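PDB 2WTP: ORF131 protein, which binds copper, probably changes conformation when it does so, and is thought to take part in bacterial heavy-metal resistance. Local coordinates for residues Ile63-Pro68 with Ala82-Glu87. Sequence-based numbering, arbitrary orientation.
Sequences IIDVKP and AFRAGE
The carbonyl oxygen A82 O is gripped twice by the neighbouring strand: I64 N donates a hydrogen bond to it at 2.7 Å, with an N-H...O angle of 166°, and the I63 CA-H group adds a CA-H...O contact. One step on the pattern reverses: I64 O accepts from R84 N at 2.8 Å and also meets F83 CA at 3.4 Å. V66 N then closes the run on R84 O at 2.8 Å. I64 bonds to the residues on either side of F83, and R84 to those on either side of D65, the pattern of parallel beta pairing, here with I63, I64 and D65 beside A82, F83 and R84.

On the face carrying I64 and F83, the two side chains lie side by side and point the same way, with I64 CD1 3.9 Å from F83 CE1. I64 CG1 and F83 CG are each anti to their own carbonyl carbon (chi1 -70° and -67°), which starts both in the same direction. V66 CG2 meets the ring edge, 4.0 Å from F83 CD1. The other face is a mixture: I63 CG1 packs on A82 CB, while I63 CG2 lies 3.6 Å from R84 CB. In the conformer given, D65 OD1 lies 3.3 Å from R84 O without a hydrogen bond, both being acceptors. A water may link D65 OD1 to G86 N, but the link is doubtful, because D65 has two conformers and its contact with the water is unusually short.

K67 NZ of the second subunit hydrogen-bonds I63 O. Strand 63-65 is an edge strand of the four-stranded sheet within this chain; strand 80-85 runs between it and strand 88-94, where F83 bonds V90 through the backbone. L105 of helix 105-108 packs against F83 and V66, and I89 lies against A82 and R84.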
loop_
_atom_site.group_PDB
_atom_site.type_symbol
_atom_site.label_atom_id
_atom_site.label_comp_id
_atom_site.label_asym_id
_atom_site.label_seq_id
_atom_site.Cartn_x
_atom_site.Cartn_y
_atom_site.Cartn_z
ATOM N N ILE A 63 1.601 9.744 -2.003
ATOM C CA ILE A 63 1.902 10.145 -0.599
ATOM C C ILE A 63 0.978 9.289 0.246
ATOM O O ILE A 63 -0.292 9.233 0.033
ATOM C CB ILE A 63 1.528 11.610 -0.386
ATOM C CG1 ILE A 63 2.401 12.474 -1.220
ATOM C CG2 ILE A 63 1.763 11.996 1.063
ATOM C CD1 ILE A 63 1.967 13.970 -1.243
ATOM N N ILE A 64 1.577 8.538 1.200
ATOM C CA ILE A 64 0.777 7.652 2.086
ATOM C C ILE A 64 0.676 8.414 3.426
ATOM O O ILE A 64 1.679 8.812 4.019
ATOM C CB ILE A 64 1.533 6.329 2.304
ATOM C CG1 ILE A 64 1.527 5.524 0.998
ATOM C CG2 ILE A 64 0.780 5.487 3.367
ATOM C CD1 ILE A 64 2.284 4.227 1.097
ATOM N N ASP A 65 -0.551 8.643 3.901
ATOM C CA ASP A 65 -0.772 9.247 5.211
ATOM C C ASP A 65 -0.492 8.193 6.316
ATOM O O ASP A 65 -1.005 7.083 6.301
ATOM C CB ASP A 65 -2.268 9.690 5.288
ATOM C CG ASP A 65 -2.522 10.750 6.338
ATOM O OD1 ASP A 65 -1.559 11.236 6.956
ATOM O OD2 ASP A 65 -3.706 11.098 6.544
ATOM N N VAL A 66 0.344 8.551 7.270
ATOM C CA VAL A 66 0.665 7.654 8.386
ATOM C C VAL A 66 -0.227 8.047 9.585
ATOM O O VAL A 66 -0.097 9.121 10.128
ATOM C CB VAL A 66 2.195 7.830 8.708
ATOM C CG1 VAL A 66 2.598 7.117 10.048
ATOM C CG2 VAL A 66 3.067 7.298 7.522
ATOM N N LYS A 67 -1.281 7.278 9.793
ATOM C CA LYS A 67 -2.320 7.612 10.827
ATOM C C LYS A 67 -2.161 6.660 11.957
ATOM O O LYS A 67 -1.721 5.533 11.773
ATOM C CB LYS A 67 -3.666 7.438 10.182
ATOM C CG LYS A 67 -4.057 8.634 9.285
ATOM C CD LYS A 67 -3.840 9.992 10.023
ATOM C CE LYS A 67 -4.479 11.233 9.290
ATOM N NZ LYS A 67 -5.839 11.714 9.798
ATOM N N PRO A 68 -2.511 7.082 13.170
ATOM C CA PRO A 68 -2.443 6.157 14.308
ATOM C C PRO A 68 -3.206 4.829 14.066
ATOM O O PRO A 68 -4.331 4.911 13.560
ATOM C CB PRO A 68 -3.198 6.930 15.410
ATOM C CG PRO A 68 -2.785 8.334 15.150
ATOM C CD PRO A 68 -2.765 8.473 13.586
ATOM N N ALA A 82 6.205 8.779 -0.800
ATOM C CA ALA A 82 6.321 9.764 0.273
ATOM C C ALA A 82 5.354 9.428 1.370
ATOM O O ALA A 82 4.264 8.824 1.121
ATOM C CB ALA A 82 6.007 11.181 -0.311
ATOM N N PHE A 83 5.815 9.625 2.606
ATOM C CA PHE A 83 4.989 9.327 3.764
ATOM C C PHE A 83 4.731 10.610 4.518
ATOM O O PHE A 83 5.667 11.406 4.730
ATOM C CB PHE A 83 5.753 8.363 4.669
ATOM C CG PHE A 83 5.955 6.972 4.059
ATOM C CD1 PHE A 83 5.012 5.977 4.230
ATOM C CD2 PHE A 83 7.067 6.722 3.218
ATOM C CE1 PHE A 83 5.237 4.676 3.666
ATOM C CE2 PHE A 83 7.277 5.487 2.640
ATOM C CZ PHE A 83 6.337 4.450 2.851
ATOM N N ARG A 84 3.503 10.807 4.902
ATOM C CA ARG A 84 3.046 12.076 5.512
ATOM C C ARG A 84 2.571 11.855 6.937
ATOM O O ARG A 84 1.767 10.958 7.170
ATOM C CB ARG A 84 1.896 12.639 4.638
ATOM C CG ARG A 84 0.990 13.725 5.316
ATOM C CD ARG A 84 0.080 14.624 4.257
ATOM N NE ARG A 84 0.373 16.090 4.506
ATOM C CZ ARG A 84 1.082 16.867 3.720
ATOM N NH1 ARG A 84 1.444 16.423 2.536
ATOM N NH2 ARG A 84 1.390 18.119 4.066
ATOM N N ALA A 85 3.037 12.710 7.850
ATOM C CA ALA A 85 2.428 12.818 9.187
ATOM C C ALA A 85 2.126 14.292 9.383
ATOM O O ALA A 85 3.028 15.109 9.419
ATOM C CB ALA A 85 3.457 12.357 10.252
ATOM N N GLY A 86 0.842 14.624 9.425
ATOM C CA GLY A 86 0.444 16.046 9.388
ATOM C C GLY A 86 0.912 16.739 8.114
ATOM O O GLY A 86 0.591 16.292 7.015
ATOM N N GLU A 87 1.794 17.721 8.212
ATOM C CA GLU A 87 2.346 18.293 7.003
ATOM C C GLU A 87 3.798 17.966 6.871
ATOM O O GLU A 87 4.457 18.436 5.939
ATOM C CB GLU A 87 2.119 19.844 6.968
ATOM C CG GLU A 87 0.627 20.215 7.165
ATOM C CD GLU A 87 -0.306 19.630 6.088
ATOM O OE1 GLU A 87 0.207 19.497 4.936
ATOM O OE2 GLU A 87 -1.452 19.249 6.385
HETATM O O HOH W 1 -1.206 12.517 9.047
#